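Long-range contacts in aminopeptidase N family protein (Idiomarina loihiensis L2TR, PDB 4FGM), which probably acts as a zinc-dependent aminopeptidase of the M61 family, cutting single amino acids from the amino ends of peptides: residues 389-394 against 432-437; 402-407 against 426-431. All coordinates share one frame; numbering follows the deposited sequence.

Both contacts lie in the helical part of the chain, away from the zinc site, and both are partly buried. Contact 1 sets helix 378-394 against the loop between helices 423-429 and 437-445. Contact 2 sets helix 401-413 against helix 423-429 and the residues just after it, and both its segments fall between those of contact 1 in the sequence. The two meet where Leu391 packs on Val404 and Ile434 and Ile436 on Leu428. Contact 1 includes exposed residues, Gly433 and Asp435, and carries a pair of hydrogen bonds beside an apolar cluster. Contact 2 has no exposed touching residue; it combines apolar packing with a carboxylate at aromatic edges.

Contact 1: residues 389-394 against 432-437; sequences LMLRLQ and PGIDIS
Helix 378-394 packs here on the loop leading into helix 437-445, with Met390, Leu391 and Gln394 facing Ile434, Asp435 and Ile436. The Gln394 amide makes two hydrogen bonds to the backbone of one residue. Asp435 N donates to Gln394 OE1 at 2.7 Å, with an N-H...O angle of 155°. Gln394 NE2 donates to Asp435 O at 3.2 Å, and this donor stands above the carbonyl plane. Asp435 has an extended backbone, which turns its N-H and C=O to the same side, and its side chain points away from the helix. Gln394 CG is anti to its carbonyl carbon (chi1 -77°), and the chain runs extended beyond it, which carries the amide out to the Asp435 backbone. An alanine in place of Gln394 would probably leave Asp435 N and O without these partners and the loop less firmly fixed to the helix. Beside the amide lies an apolar cluster; Ile436 CG2 touches both. The selenomethionine methyl, Met390 CE, meets Ile436 CG2 at 3.7 Å. Leu391 CD1 lies 3.9 Å from Ile436 CG2 and 4.1 Å from Ile434 CD1. Both isoleucines also lean on Leu428 of helix 423-429, and Ile436 is the N-cap residue of helix 437-445. The arrangement is that of a glutamine amide pairing with an extended backbone, here tying an interhelical loop to a neighbouring helix of an all-helical region.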
loop_
_atom_site.group_PDB
_atom_site.type_symbol
_atom_site.label_atom_id
_atom_site.label_comp_id
_atom_site.label_asym_id
_atom_site.label_seq_id
_atom_site.Cartn_x
_atom_site.Cartn_y
_atom_site.Cartn_z
ATOM N N LEU A 389 -2.096 -21.455 -10.422
ATOM C CA LEU A 389 -1.756 -22.346 -11.523
ATOM C C LEU A 389 -1.707 -23.806 -11.081
ATOM O O LEU A 389 -2.206 -24.691 -11.774
ATOM C CB LEU A 389 -0.418 -21.920 -12.133
ATOM C CG LEU A 389 -0.477 -20.998 -13.362
ATOM C CD1 LEU A 389 -1.714 -20.123 -13.346
ATOM C CD2 LEU A 389 0.781 -20.158 -13.410
HETATM N N MSE A 390 -1.112 -24.053 -9.919
HETATM C CA MSE A 390 -1.009 -25.406 -9.399
HETATM C C MSE A 390 -2.377 -26.012 -9.084
HETATM O O MSE A 390 -2.657 -27.150 -9.457
HETATM C CB MSE A 390 -0.138 -25.415 -8.152
HETATM C CG MSE A 390 1.339 -25.250 -8.454
HETATM SE SE MSE A 390 2.401 -25.127 -6.853
HETATM C CE MSE A 390 2.515 -27.004 -6.388
ATOM N N LEU A 391 -3.221 -25.247 -8.401
ATOM C CA LEU A 391 -4.557 -25.705 -8.048
ATOM C C LEU A 391 -5.378 -26.002 -9.302
ATOM O O LEU A 391 -6.196 -26.919 -9.316
ATOM C CB LEU A 391 -5.267 -24.642 -7.200
ATOM C CG LEU A 391 -5.233 -24.758 -5.671
ATOM C CD1 LEU A 391 -3.958 -25.417 -5.192
ATOM C CD2 LEU A 391 -5.377 -23.370 -5.079
ATOM N N ARG A 392 -5.159 -25.230 -10.357
ATOM C CA ARG A 392 -5.902 -25.439 -11.589
ATOM C C ARG A 392 -5.519 -26.755 -12.250
ATOM O O ARG A 392 -6.388 -27.520 -12.658
ATOM C CB ARG A 392 -5.677 -24.265 -12.550
ATOM C CG ARG A 392 -6.271 -22.954 -12.042
ATOM C CD ARG A 392 -5.974 -21.789 -12.964
ATOM N NE ARG A 392 -6.393 -20.518 -12.379
ATOM C CZ ARG A 392 -7.250 -19.673 -12.951
ATOM N NH1 ARG A 392 -7.790 -19.957 -14.134
ATOM N NH2 ARG A 392 -7.560 -18.535 -12.347
ATOM N N LEU A 393 -4.222 -27.028 -12.343
ATOM C CA LEU A 393 -3.756 -28.262 -12.966
ATOM C C LEU A 393 -4.134 -29.496 -12.140
ATOM O O LEU A 393 -4.490 -30.536 -12.691
ATOM C CB LEU A 393 -2.237 -28.209 -13.152
ATOM C CG LEU A 393 -1.701 -27.057 -14.001
ATOM C CD1 LEU A 393 -0.183 -27.056 -13.955
ATOM C CD2 LEU A 393 -2.200 -27.190 -15.431
ATOM N N GLN A 394 -4.062 -29.364 -10.820
ATOM C CA GLN A 394 -4.372 -30.461 -9.911
ATOM C C GLN A 394 -5.857 -30.778 -9.757
ATOM O O GLN A 394 -6.217 -31.832 -9.227
ATOM C CB GLN A 394 -3.767 -30.178 -8.533
ATOM C CG GLN A 394 -2.271 -30.420 -8.452
ATOM C CD GLN A 394 -1.711 -30.121 -7.074
ATOM O OE1 GLN A 394 -2.346 -30.407 -6.057
ATOM N NE2 GLN A 394 -0.509 -29.555 -7.032
ATOM N N PRO A 432 -9.351 -32.050 -0.469
ATOM C CA PRO A 432 -9.387 -33.223 -1.345
ATOM C C PRO A 432 -8.888 -33.079 -2.779
ATOM O O PRO A 432 -9.403 -32.268 -3.555
ATOM C CB PRO A 432 -10.855 -33.642 -1.292
ATOM C CG PRO A 432 -11.558 -32.345 -1.120
ATOM C CD PRO A 432 -10.716 -31.675 -0.059
ATOM N N GLY A 433 -7.882 -33.882 -3.120
ATOM C CA GLY A 433 -7.349 -33.881 -4.470
ATOM C C GLY A 433 -6.206 -32.946 -4.808
ATOM O O GLY A 433 -5.778 -32.896 -5.966
ATOM N N ILE A 434 -5.703 -32.210 -3.824
ATOM C CA ILE A 434 -4.605 -31.287 -4.081
ATOM C C ILE A 434 -3.523 -31.348 -3.014
ATOM O O ILE A 434 -3.811 -31.486 -1.825
ATOM C CB ILE A 434 -5.098 -29.827 -4.178
ATOM C CG1 ILE A 434 -5.799 -29.434 -2.884
ATOM C CG2 ILE A 434 -6.037 -29.665 -5.363
ATOM C CD1 ILE A 434 -5.424 -28.061 -2.397
ATOM N N ASP A 435 -2.275 -31.248 -3.458
ATOM C CA ASP A 435 -1.120 -31.272 -2.569
ATOM C C ASP A 435 -0.138 -30.188 -3.016
ATOM O O ASP A 435 0.460 -30.281 -4.088
ATOM C CB ASP A 435 -0.427 -32.636 -2.622
ATOM C CG ASP A 435 0.730 -32.740 -1.643
ATOM O OD1 ASP A 435 1.710 -33.448 -1.953
ATOM O OD2 ASP A 435 0.656 -32.122 -0.560
ATOM N N ILE A 436 0.008 -29.155 -2.193
ATOM C CA ILE A 436 0.919 -28.055 -2.488
ATOM C C ILE A 436 1.821 -27.806 -1.285
ATOM O O ILE A 436 2.568 -26.832 -1.252
ATOM C CB ILE A 436 0.145 -26.743 -2.835
ATOM C CG1 ILE A 436 -0.967 -26.484 -1.814
ATOM C CG2 ILE A 436 -0.453 -26.838 -4.235
ATOM C CD1 ILE A 436 -0.478 -26.047 -0.455
ATOM N N SER A 437 1.748 -28.708 -0.311
ATOM C CA SER A 437 2.521 -28.610 0.924
ATOM C C SER A 437 4.018 -28.339 0.784
ATOM O O SER A 437 4.520 -27.341 1.309
ATOM C CB SER A 437 2.324 -29.873 1.766
ATOM O OG SER A 437 2.966 -29.743 3.025
#

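Contact 2: residues 402-407 against 426-431; sequences ARVMKE and NWLNQY
The Trp427 and Tyr431 rings each take Glu407 OE1 at the edge, near the ring plane. Glu407 OE1 is 3.4 Å from Trp427 CH2. Glu407 OE1 is 3.6 Å from Tyr431 CE1. Leu428 CD2 also lies at the edge of the indole. The carboxylate plane is turned 65° from the indole plane but only 20° from the Tyr431 ring. The Arg403 guanidinium joins on the helix 401-413 side. Glu407 OE2 stands over one face of the Arg403 guanidinium, toward its rim, 3.0 Å from Arg403 NE. This is a salt bridge of charges alone, because no N-H points at the oxygen.

Apolar packing comes from Val404. Its CG1 approaches Trp427 CZ3 obliquely at 3.4 Å, a close fit, and the two side chains run antiparallel, one past the other. Val404 CG1 also reaches Leu428 CD2, at 4.3 Å. The Glu407 stem adds to this, with CB 3.9 Å from Trp427 CZ2. Trp427 CG is anti to its backbone N (chi1 -171°), which directs CG toward helix 401-413; the six-membered ring of the indole then reaches Val404 and Glu407. The indole N-H bonds to Glu411, further along helix 401-413. Tyr431, just past the end of helix 423-429, also touches Leu399.

Hydrogen bonds between the two segments are absent. The carboxylate oxygen instead meets ring C-H edges, whose slight positive charge probably favours it. Arg403, at the other carboxylate oxygen, would probably offset part of the negative charge. Glu407 and Glu411, one helical turn apart, thus approach the same indole in different ways: a carboxylate at its C-H edge and a hydrogen bond to its nitrogen.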
loop_
_atom_site.group_PDB
_atom_site.type_symbol
_atom_site.label_atom_id
_atom_site.label_comp_id
_atom_site.label_asym_id
_atom_site.label_seq_id
_atom_site.Cartn_x
_atom_site.Cartn_y
_atom_site.Cartn_z
ATOM N N ALA A 402 -8.897 -17.976 -6.707
ATOM C CA ALA A 402 -10.005 -17.074 -6.417
ATOM C C ALA A 402 -11.040 -17.835 -5.586
ATOM O O ALA A 402 -11.508 -17.338 -4.559
ATOM C CB ALA A 402 -10.631 -16.559 -7.709
ATOM N N ARG A 403 -11.378 -19.047 -6.023
ATOM C CA ARG A 403 -12.343 -19.866 -5.302
ATOM C C ARG A 403 -11.861 -20.108 -3.870
ATOM O O ARG A 403 -12.642 -20.049 -2.921
ATOM C CB ARG A 403 -12.563 -21.203 -6.016
ATOM C CG ARG A 403 -13.493 -22.123 -5.246
ATOM C CD ARG A 403 -14.357 -22.999 -6.139
ATOM N NE ARG A 403 -15.442 -23.601 -5.364
ATOM C CZ ARG A 403 -16.430 -22.912 -4.798
ATOM N NH1 ARG A 403 -16.484 -21.592 -4.921
ATOM N NH2 ARG A 403 -17.361 -23.539 -4.094
ATOM N N VAL A 404 -10.569 -20.362 -3.716
ATOM C CA VAL A 404 -10.008 -20.596 -2.396
ATOM C C VAL A 404 -10.172 -19.360 -1.508
ATOM O O VAL A 404 -10.462 -19.483 -0.310
ATOM C CB VAL A 404 -8.508 -20.977 -2.494
ATOM C CG1 VAL A 404 -7.871 -20.999 -1.108
ATOM C CG2 VAL A 404 -8.367 -22.345 -3.162
HETATM N N MSE A 405 -9.991 -18.173 -2.088
HETATM C CA MSE A 405 -10.130 -16.929 -1.324
HETATM C C MSE A 405 -11.568 -16.786 -0.831
HETATM O O MSE A 405 -11.806 -16.451 0.330
HETATM C CB MSE A 405 -9.755 -15.708 -2.180
HETATM C CG MSE A 405 -8.302 -15.664 -2.644
HETATM SE SE MSE A 405 -7.018 -15.694 -1.187
HETATM C CE MSE A 405 -7.586 -14.073 -0.283
ATOM N N LYS A 406 -12.521 -17.044 -1.726
ATOM C CA LYS A 406 -13.942 -16.961 -1.386
ATOM C C LYS A 406 -14.230 -17.823 -0.160
ATOM O O LYS A 406 -14.754 -17.349 0.852
ATOM C CB LYS A 406 -14.804 -17.460 -2.551
ATOM C CG LYS A 406 -16.302 -17.468 -2.245
ATOM C CD LYS A 406 -17.060 -18.463 -3.114
ATOM C CE LYS A 406 -17.280 -19.789 -2.389
ATOM N NZ LYS A 406 -18.313 -19.698 -1.305
ATOM N N GLU A 407 -13.878 -19.100 -0.270
ATOM C CA GLU A 407 -14.097 -20.055 0.804
ATOM C C GLU A 407 -13.367 -19.676 2.087
ATOM O O GLU A 407 -13.955 -19.722 3.171
ATOM C CB GLU A 407 -13.695 -21.454 0.337
ATOM C CG GLU A 407 -14.634 -22.004 -0.734
ATOM C CD GLU A 407 -14.168 -23.324 -1.313
ATOM O OE1 GLU A 407 -13.502 -24.088 -0.584
ATOM O OE2 GLU A 407 -14.480 -23.607 -2.492
ATOM N N ASN A 426 -2.438 -25.551 6.050
ATOM C CA ASN A 426 -3.158 -26.714 6.552
ATOM C C ASN A 426 -4.506 -26.838 5.852
ATOM O O ASN A 426 -4.944 -27.941 5.522
ATOM C CB ASN A 426 -3.366 -26.603 8.058
ATOM C CG ASN A 426 -2.077 -26.777 8.837
ATOM O OD1 ASN A 426 -2.053 -26.622 10.051
ATOM N ND2 ASN A 426 -0.999 -27.106 8.137
ATOM N N TRP A 427 -5.153 -25.700 5.615
ATOM C CA TRP A 427 -6.450 -25.680 4.944
ATOM C C TRP A 427 -6.308 -26.293 3.551
ATOM O O TRP A 427 -7.204 -26.982 3.067
ATOM C CB TRP A 427 -6.965 -24.244 4.822
ATOM C CG TRP A 427 -8.378 -24.146 4.343
ATOM C CD1 TRP A 427 -9.507 -24.191 5.107
ATOM C CD2 TRP A 427 -8.817 -24.013 2.986
ATOM N NE1 TRP A 427 -10.625 -24.091 4.310
ATOM C CE2 TRP A 427 -10.230 -23.978 3.006
ATOM C CE3 TRP A 427 -8.156 -23.914 1.756
ATOM C CZ2 TRP A 427 -10.993 -23.856 1.838
ATOM C CZ3 TRP A 427 -8.918 -23.790 0.592
ATOM C CH2 TRP A 427 -10.319 -23.760 0.646
ATOM N N LEU A 428 -5.174 -26.039 2.905
ATOM C CA LEU A 428 -4.931 -26.582 1.577
ATOM C C LEU A 428 -4.478 -28.042 1.658
ATOM O O LEU A 428 -4.813 -28.850 0.789
ATOM C CB LEU A 428 -3.883 -25.735 0.846
ATOM C CG LEU A 428 -4.343 -24.328 0.447
ATOM C CD1 LEU A 428 -3.139 -23.447 0.120
ATOM C CD2 LEU A 428 -5.286 -24.425 -0.733
ATOM N N ASN A 429 -3.728 -28.384 2.703
ATOM C CA ASN A 429 -3.251 -29.755 2.868
ATOM C C ASN A 429 -4.362 -30.738 3.241
ATOM O O ASN A 429 -4.172 -31.955 3.173
ATOM C CB ASN A 429 -2.132 -29.819 3.912
ATOM C CG ASN A 429 -0.809 -29.294 3.378
ATOM O OD1 ASN A 429 -0.621 -29.176 2.165
ATOM N ND2 ASN A 429 0.121 -28.990 4.281
ATOM N N GLN A 430 -5.516 -30.211 3.640
ATOM C CA GLN A 430 -6.651 -31.047 4.000
ATOM C C GLN A 430 -7.772 -30.840 2.984
ATOM O O GLN A 430 -8.940 -31.096 3.278
ATOM C CB GLN A 430 -7.150 -30.714 5.411
ATOM C CG GLN A 430 -6.226 -31.146 6.574
ATOM C CD GLN A 430 -6.214 -32.659 6.832
ATOM O OE1 GLN A 430 -7.246 -33.330 6.738
ATOM N NE2 GLN A 430 -5.045 -33.190 7.188
ATOM N N TYR A 431 -7.409 -30.369 1.792
ATOM C CA TYR A 431 -8.373 -30.139 0.711
ATOM C C TYR A 431 -8.248 -31.326 -0.242
ATOM O O TYR A 431 -7.174 -31.587 -0.787
ATOM C CB TYR A 431 -8.054 -28.840 -0.038
ATOM C CG TYR A 431 -9.218 -28.268 -0.829
ATOM C CD1 TYR A 431 -9.996 -27.228 -0.312
ATOM C CD2 TYR A 431 -9.555 -28.776 -2.085
ATOM C CE1 TYR A 431 -11.075 -26.709 -1.025
ATOM C CE2 TYR A 431 -10.637 -28.262 -2.806
ATOM C CZ TYR A 431 -11.392 -27.231 -2.269
ATOM O OH TYR A 431 -12.466 -26.729 -2.969
#